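PDB 4GEY: porin B from Pseudomonas putida, which forms an outer-membrane beta-barrel channel that probably takes up sugars selectively, and holds bound glucose in this structure. Local coordinates for residues 84-89 with 134-139; 146-151 with 192-197. The protein carries 2 engineered substitutions. One frame throughout, in Å; residues are numbered along the deposited sequence.

Contact 1 (84-89 with 134-139); sequences LGWHDA and MWIKQK. With C8E ((hydroxyethyloxy)tri(ethyloxy)octane), chain G.
Trp86 and Ile136 meet at the edge of the indole. CD1 of Ile136 lies near the ring plane, 3.7 Å from CZ3 of Trp86, and the two side chains cross at about a right angle. CG1 of Ile136 is anti to its backbone N (chi1 -179°) and CD1 continues the extended chain (chi2 178°), which brings CD1 to the indole edge. The detergent C8E completes this apolar patch. Its C8 sits over the centre of the indole, 3.4 Å from CE2 of Trp86, and its C4 packs 3.7 Å from CD1 of Ile136. Leu84 CD2 covers the opposite face, toward the rim. Leu80 of helix 80-83 touches both Trp86 and Ile136.

Two hydrogen bonds lie next to this patch, one from a side chain and one between backbones. NE2 of Gln138 donates to the carbonyl O of His87 at 3.0 Å, somewhat out of its own amide plane. The OE1 of the same amide is bonded to Tyr140 OH, so both ends of the group are held and its rotation is set. Lys139 N donates to Asp88 O at 3.1 Å. Ala89 and Gln138 form an antiparallel non-hydrogen-bonded pair, with their CA atoms 4.3 Å apart.

The side chains of His87, Asp88 and Lys139 are more loosely placed. Asp88 OD2 and Lys139 NZ, of opposite charge, stand 4.5 Å apart, too far for a salt bridge. His87 is exposed, although a decyl maltoside detergent lies nearby.

Residues 84-88 lead from helix 80-83 into strand 89-100, which pairs with strand 129-140. This is a short turn at the rim of a porin barrel, probably the periplasmic one, with a tryptophan against detergent as in the aromatic girdle of outer-membrane barrels.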
loop_
_atom_site.group_PDB
_atom_site.type_symbol
_atom_site.label_atom_id
_atom_site.label_comp_id
_atom_site.label_asym_id
_atom_site.label_seq_id
_atom_site.Cartn_x
_atom_site.Cartn_y
_atom_site.Cartn_z
ATOM N N LEU A 84 -31.006 11.093 2.731
ATOM C CA LEU A 84 -31.589 11.599 1.483
ATOM C C LEU A 84 -32.714 10.713 0.933
ATOM O O LEU A 84 -33.422 11.104 -0.002
ATOM C CB LEU A 84 -30.495 11.777 0.422
ATOM C CG LEU A 84 -29.867 13.160 0.201
ATOM C CD1 LEU A 84 -29.902 14.013 1.450
ATOM C CD2 LEU A 84 -28.441 13.014 -0.293
ATOM N N GLY A 85 -32.886 9.526 1.507
ATOM C CA GLY A 85 -33.880 8.597 1.002
ATOM C C GLY A 85 -33.406 7.781 -0.196
ATOM O O GLY A 85 -34.198 7.058 -0.807
ATOM N N TRP A 86 -32.117 7.881 -0.526
ATOM C CA TRP A 86 -31.546 7.157 -1.661
ATOM C C TRP A 86 -31.215 5.707 -1.293
ATOM O O TRP A 86 -30.278 5.464 -0.535
ATOM C CB TRP A 86 -30.287 7.872 -2.185
ATOM C CG TRP A 86 -30.530 9.290 -2.627
ATOM C CD1 TRP A 86 -31.725 9.954 -2.638
ATOM C CD2 TRP A 86 -29.557 10.220 -3.127
ATOM N NE1 TRP A 86 -31.556 11.235 -3.105
ATOM C CE2 TRP A 86 -30.235 11.425 -3.409
ATOM C CE3 TRP A 86 -28.178 10.154 -3.352
ATOM C CZ2 TRP A 86 -29.586 12.548 -3.911
ATOM C CZ3 TRP A 86 -27.532 11.273 -3.845
ATOM C CH2 TRP A 86 -28.238 12.455 -4.120
ATOM N N HIS A 87 -31.969 4.754 -1.846
ATOM C CA HIS A 87 -31.855 3.339 -1.463
ATOM C C HIS A 87 -30.436 2.776 -1.632
ATOM O O HIS A 87 -29.814 2.958 -2.683
ATOM C CB HIS A 87 -32.901 2.475 -2.191
ATOM C CG HIS A 87 -32.996 1.069 -1.666
ATOM N ND1 HIS A 87 -32.689 -0.035 -2.434
ATOM C CD2 HIS A 87 -33.344 0.591 -0.447
ATOM C CE1 HIS A 87 -32.850 -1.132 -1.712
ATOM N NE2 HIS A 87 -33.246 -0.778 -0.501
ATOM N N ASP A 88 -29.979 2.049 -0.607
ATOM C CA ASP A 88 -28.553 1.877 -0.293
ATOM C C ASP A 88 -27.595 2.722 -1.108
ATOM O O ASP A 88 -27.034 2.282 -2.106
ATOM C CB ASP A 88 -28.079 0.417 -0.220
ATOM C CG ASP A 88 -29.046 -0.552 -0.826
ATOM O OD1 ASP A 88 -29.731 -0.181 -1.797
ATOM O OD2 ASP A 88 -29.102 -1.696 -0.333
ATOM N N ALA A 89 -27.447 3.960 -0.665
ATOM C CA ALA A 89 -26.455 4.863 -1.193
ATOM C C ALA A 89 -25.570 5.274 -0.025
ATOM O O ALA A 89 -26.012 5.269 1.120
ATOM C CB ALA A 89 -27.122 6.076 -1.819
HETATM N N MSE A 134 -13.459 10.958 -1.758
HETATM C CA MSE A 134 -14.712 11.682 -1.948
HETATM C C MSE A 134 -15.544 10.931 -2.963
HETATM O O MSE A 134 -15.366 11.086 -4.167
HETATM C CB MSE A 134 -14.488 13.102 -2.436
HETATM C CG MSE A 134 -15.789 13.888 -2.589
HETATM SE SE MSE A 134 -15.454 15.686 -3.303
HETATM C CE MSE A 134 -15.055 15.264 -5.180
ATOM N N TRP A 135 -16.450 10.098 -2.477
ATOM C CA TRP A 135 -17.193 9.266 -3.384
ATOM C C TRP A 135 -18.594 8.917 -2.932
ATOM O O TRP A 135 -18.889 8.847 -1.742
ATOM C CB TRP A 135 -16.402 8.006 -3.732
ATOM C CG TRP A 135 -15.871 7.167 -2.588
ATOM C CD1 TRP A 135 -14.562 7.036 -2.212
ATOM C CD2 TRP A 135 -16.616 6.299 -1.724
ATOM N NE1 TRP A 135 -14.452 6.158 -1.160
ATOM C CE2 TRP A 135 -15.698 5.692 -0.842
ATOM C CE3 TRP A 135 -17.967 5.991 -1.597
ATOM C CZ2 TRP A 135 -16.089 4.800 0.144
ATOM C CZ3 TRP A 135 -18.347 5.103 -0.612
ATOM C CH2 TRP A 135 -17.413 4.523 0.244
ATOM N N ILE A 136 -19.454 8.709 -3.919
ATOM C CA ILE A 136 -20.818 8.276 -3.691
ATOM C C ILE A 136 -20.924 6.859 -4.235
ATOM O O ILE A 136 -20.236 6.498 -5.191
ATOM C CB ILE A 136 -21.814 9.230 -4.376
ATOM C CG1 ILE A 136 -23.257 8.799 -4.135
ATOM C CG2 ILE A 136 -21.527 9.338 -5.862
ATOM C CD1 ILE A 136 -24.265 9.740 -4.764
ATOM N N LYS A 137 -21.753 6.043 -3.602
ATOM C CA LYS A 137 -21.873 4.644 -3.990
ATOM C C LYS A 137 -23.314 4.155 -3.881
ATOM O O LYS A 137 -23.984 4.451 -2.905
ATOM C CB LYS A 137 -20.969 3.790 -3.104
ATOM C CG LYS A 137 -21.135 2.298 -3.308
ATOM C CD LYS A 137 -19.980 1.543 -2.689
ATOM C CE LYS A 137 -20.282 1.126 -1.285
ATOM N NZ LYS A 137 -19.002 0.812 -0.611
ATOM N N GLN A 138 -23.795 3.415 -4.876
ATOM C CA GLN A 138 -25.134 2.840 -4.778
ATOM C C GLN A 138 -25.177 1.366 -5.203
ATOM O O GLN A 138 -24.513 0.958 -6.156
ATOM C CB GLN A 138 -26.149 3.680 -5.570
ATOM C CG GLN A 138 -27.613 3.335 -5.276
ATOM C CD GLN A 138 -28.604 4.351 -5.850
ATOM O OE1 GLN A 138 -28.595 4.651 -7.046
ATOM N NE2 GLN A 138 -29.463 4.887 -4.986
ATOM N N LYS A 139 -25.952 0.563 -4.487
ATOM C CA LYS A 139 -26.143 -0.828 -4.882
ATOM C C LYS A 139 -27.521 -1.020 -5.525
ATOM O O LYS A 139 -28.426 -0.221 -5.310
ATOM C CB LYS A 139 -25.936 -1.778 -3.699
ATOM C CG LYS A 139 -24.681 -1.483 -2.880
ATOM C CD LYS A 139 -24.246 -2.692 -2.063
ATOM C CE LYS A 139 -23.737 -2.308 -0.685
ATOM N NZ LYS A 139 -24.758 -2.658 0.338
HETATM C C1 C8E G . -23.673 6.178 -8.500
HETATM C C2 C8E G . -24.434 7.290 -7.784
HETATM C C3 C8E G . -25.944 7.190 -7.990
HETATM C C4 C8E G . -26.681 8.100 -7.004
HETATM C C5 C8E G . -28.040 8.579 -7.530
HETATM C C6 C8E G . -29.157 8.204 -6.558
HETATM C C7 C8E G . -30.541 8.608 -7.048
HETATM C C8 C8E G . -31.054 9.855 -6.332
HETATM O O9 C8E G . -32.438 10.038 -6.578
HETATM C C10 C8E G . -33.216 9.022 -5.977
HETATM C C11 C8E G . -34.690 9.399 -5.974
HETATM O O12 C8E G . -35.392 8.446 -5.202
#

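Contact 2 (146-151 with 192-197); sequences DVKFGR and ALRVKY
Asp146 and Arg194 form a salt bridge between OD1 and NH2. The modelled 2.5 Å between Asp146 OD1 and Arg194 NH2 is doubtful at this resolution. The carboxylate and guanidinium planes are 87° apart. Lys148 CD lies over one guanidinium face, 3.9 Å above it, and Lys196 CB covers the other. Arg194 turns at chi2 (-122°), which swings CD out of line with an extended chain. Its NH1 has a second acid, Asp157, while Lys148 NZ pairs with Glu156 and Asp157. An alanine in place of Arg194 would probably leave Asp146 and Asp157 without this shared charge and open a gap between Lys148 and Lys196.

The backbones pair antiparallel, with strand directions 169° apart. Asp146 with Lys196, Lys148 with Arg194 and Gly150 with Ala192 are hydrogen-bonded pairs. The alternation is that of a porin wall: Asp146, Lys148, Arg194 and Lys196, with Ala192, on one face, probably toward the channel, and Val147, Phe149, Leu193 and Val195 on the other, where detergent touches Val147.

Apolar packing on that second face is light. Leu193 CD1 lies 4.1 Å from Val147 CG1 and also meets CB of Phe149. Val147 CG2 and Val195 CG2 are 4.4 Å apart.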
loop_
_atom_site.group_PDB
_atom_site.type_symbol
_atom_site.label_atom_id
_atom_site.label_comp_id
_atom_site.label_asym_id
_atom_site.label_seq_id
_atom_site.Cartn_x
_atom_site.Cartn_y
_atom_site.Cartn_z
ATOM N N ASP A 146 -22.952 -3.100 -7.684
ATOM C CA ASP A 146 -22.423 -2.079 -6.804
ATOM C C ASP A 146 -21.709 -1.014 -7.637
ATOM O O ASP A 146 -20.646 -1.271 -8.188
ATOM C CB ASP A 146 -21.458 -2.747 -5.815
ATOM C CG ASP A 146 -21.096 -1.860 -4.638
ATOM O OD1 ASP A 146 -20.888 -0.647 -4.842
ATOM O OD2 ASP A 146 -21.001 -2.385 -3.505
ATOM N N VAL A 147 -22.291 0.179 -7.737
ATOM C CA VAL A 147 -21.648 1.270 -8.473
ATOM C C VAL A 147 -21.078 2.348 -7.557
ATOM O O VAL A 147 -21.760 2.828 -6.655
ATOM C CB VAL A 147 -22.584 1.898 -9.535
ATOM C CG1 VAL A 147 -21.908 3.077 -10.219
ATOM C CG2 VAL A 147 -22.955 0.864 -10.572
ATOM N N LYS A 148 -19.824 2.725 -7.810
ATOM C CA LYS A 148 -19.078 3.654 -6.965
ATOM C C LYS A 148 -18.317 4.672 -7.809
ATOM O O LYS A 148 -17.544 4.300 -8.692
ATOM C CB LYS A 148 -18.090 2.872 -6.101
ATOM C CG LYS A 148 -17.209 3.710 -5.169
ATOM C CD LYS A 148 -16.165 2.805 -4.514
ATOM C CE LYS A 148 -15.246 3.557 -3.583
ATOM N NZ LYS A 148 -14.385 2.621 -2.816
ATOM N N PHE A 149 -18.522 5.956 -7.527
ATOM C CA PHE A 149 -17.945 7.022 -8.347
ATOM C C PHE A 149 -17.407 8.174 -7.495
ATOM O O PHE A 149 -18.011 8.545 -6.492
ATOM C CB PHE A 149 -18.984 7.558 -9.340
ATOM C CG PHE A 149 -18.558 8.825 -10.031
ATOM C CD1 PHE A 149 -17.683 8.783 -11.114
ATOM C CD2 PHE A 149 -19.015 10.066 -9.590
ATOM C CE1 PHE A 149 -17.275 9.958 -11.752
ATOM C CE2 PHE A 149 -18.609 11.248 -10.222
ATOM C CZ PHE A 149 -17.741 11.196 -11.300
ATOM N N GLY A 150 -16.283 8.752 -7.911
ATOM C CA GLY A 150 -15.743 9.909 -7.235
ATOM C C GLY A 150 -14.227 9.907 -7.198
ATOM O O GLY A 150 -13.576 9.675 -8.219
ATOM N N ARG A 151 -13.657 10.171 -6.026
ATOM C CA ARG A 151 -12.206 10.171 -5.891
ATOM C C ARG A 151 -11.714 9.221 -4.805
ATOM O O ARG A 151 -12.162 9.292 -3.663
ATOM C CB ARG A 151 -11.665 11.575 -5.630
ATOM C CG ARG A 151 -11.728 12.523 -6.810
ATOM C CD ARG A 151 -11.078 13.867 -6.465
ATOM N NE ARG A 151 -9.620 13.817 -6.555
ATOM C CZ ARG A 151 -8.928 14.108 -7.657
ATOM N NH1 ARG A 151 -9.563 14.466 -8.767
ATOM N NH2 ARG A 151 -7.600 14.045 -7.659
ATOM N N ALA A 192 -12.532 8.362 -10.396
ATOM C CA ALA A 192 -12.640 6.935 -10.660
ATOM C C ALA A 192 -14.073 6.439 -10.675
ATOM O O ALA A 192 -14.963 7.018 -10.038
ATOM C CB ALA A 192 -11.846 6.166 -9.659
ATOM N N LEU A 193 -14.275 5.368 -11.436
ATOM C CA LEU A 193 -15.533 4.655 -11.504
ATOM C C LEU A 193 -15.240 3.175 -11.288
ATOM O O LEU A 193 -14.379 2.598 -11.954
ATOM C CB LEU A 193 -16.177 4.870 -12.872
ATOM C CG LEU A 193 -17.520 4.172 -13.126
ATOM C CD1 LEU A 193 -18.564 4.625 -12.105
ATOM C CD2 LEU A 193 -18.004 4.399 -14.560
ATOM N N ARG A 194 -15.945 2.556 -10.350
ATOM C CA ARG A 194 -15.730 1.144 -10.054
ATOM C C ARG A 194 -17.050 0.381 -10.024
ATOM O O ARG A 194 -17.926 0.690 -9.221
ATOM C CB ARG A 194 -14.990 0.974 -8.719
ATOM C CG ARG A 194 -14.681 -0.472 -8.388
ATOM C CD ARG A 194 -15.273 -0.899 -7.057
ATOM N NE ARG A 194 -16.676 -0.529 -6.917
ATOM C CZ ARG A 194 -17.361 -0.643 -5.785
ATOM N NH1 ARG A 194 -16.770 -1.123 -4.703
ATOM N NH2 ARG A 194 -18.630 -0.278 -5.733
ATOM N N VAL A 195 -17.187 -0.617 -10.895
ATOM C CA VAL A 195 -18.424 -1.408 -10.980
ATOM C C VAL A 195 -18.191 -2.824 -10.446
ATOM O O VAL A 195 -17.204 -3.484 -10.791
ATOM C CB VAL A 195 -18.997 -1.463 -12.425
ATOM C CG1 VAL A 195 -20.222 -2.325 -12.476
ATOM C CG2 VAL A 195 -19.334 -0.067 -12.938
ATOM N N LYS A 196 -19.097 -3.280 -9.593
ATOM C CA LYS A 196 -18.906 -4.531 -8.875
ATOM C C LYS A 196 -20.162 -5.386 -8.939
ATOM O O LYS A 196 -21.276 -4.915 -8.682
ATOM C CB LYS A 196 -18.524 -4.257 -7.414
ATOM C CG LYS A 196 -18.284 -5.508 -6.589
ATOM C CD LYS A 196 -17.412 -5.241 -5.371
ATOM C CE LYS A 196 -18.143 -4.400 -4.344
ATOM N NZ LYS A 196 -17.692 -4.728 -2.969
ATOM N N TYR A 197 -19.969 -6.648 -9.289
ATOM C CA TYR A 197 -21.063 -7.597 -9.391
ATOM C C TYR A 197 -20.824 -8.642 -8.313
ATOM O O TYR A 197 -19.811 -9.327 -8.333
ATOM C CB TYR A 197 -21.072 -8.217 -10.798
ATOM C CG TYR A 197 -22.034 -9.382 -11.040
ATOM C CD1 TYR A 197 -23.153 -9.588 -10.233
ATOM C CD2 TYR A 197 -21.811 -10.284 -12.090
ATOM C CE1 TYR A 197 -24.014 -10.656 -10.461
ATOM C CE2 TYR A 197 -22.671 -11.344 -12.325
ATOM C CZ TYR A 197 -23.767 -11.525 -11.501
ATOM O OH TYR A 197 -24.625 -12.574 -11.716
#

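Overall arrangement
Contacts 1 and 2 are consecutive parts of one barrel wall, with centres 11 Å apart. Strand 129-140 of contact 1 is the sheet neighbour of strand 145-149 of contact 2. Probable hydrogen bonds join them, Met134 O to Arg151 N at 2.7 Å and Gln138 N to Val147 O at 2.8 Å. Lys137 packs against Asp146, so the charged face of contact 2 continues onto strand 129-140. Detergent lies against both contacts. In sequence, Arg98 and Glu121 to Arg125 of the glucose pocket fall between the segments of contact 1, and Asn185, Trp186 and Pro187 between those of contact 2.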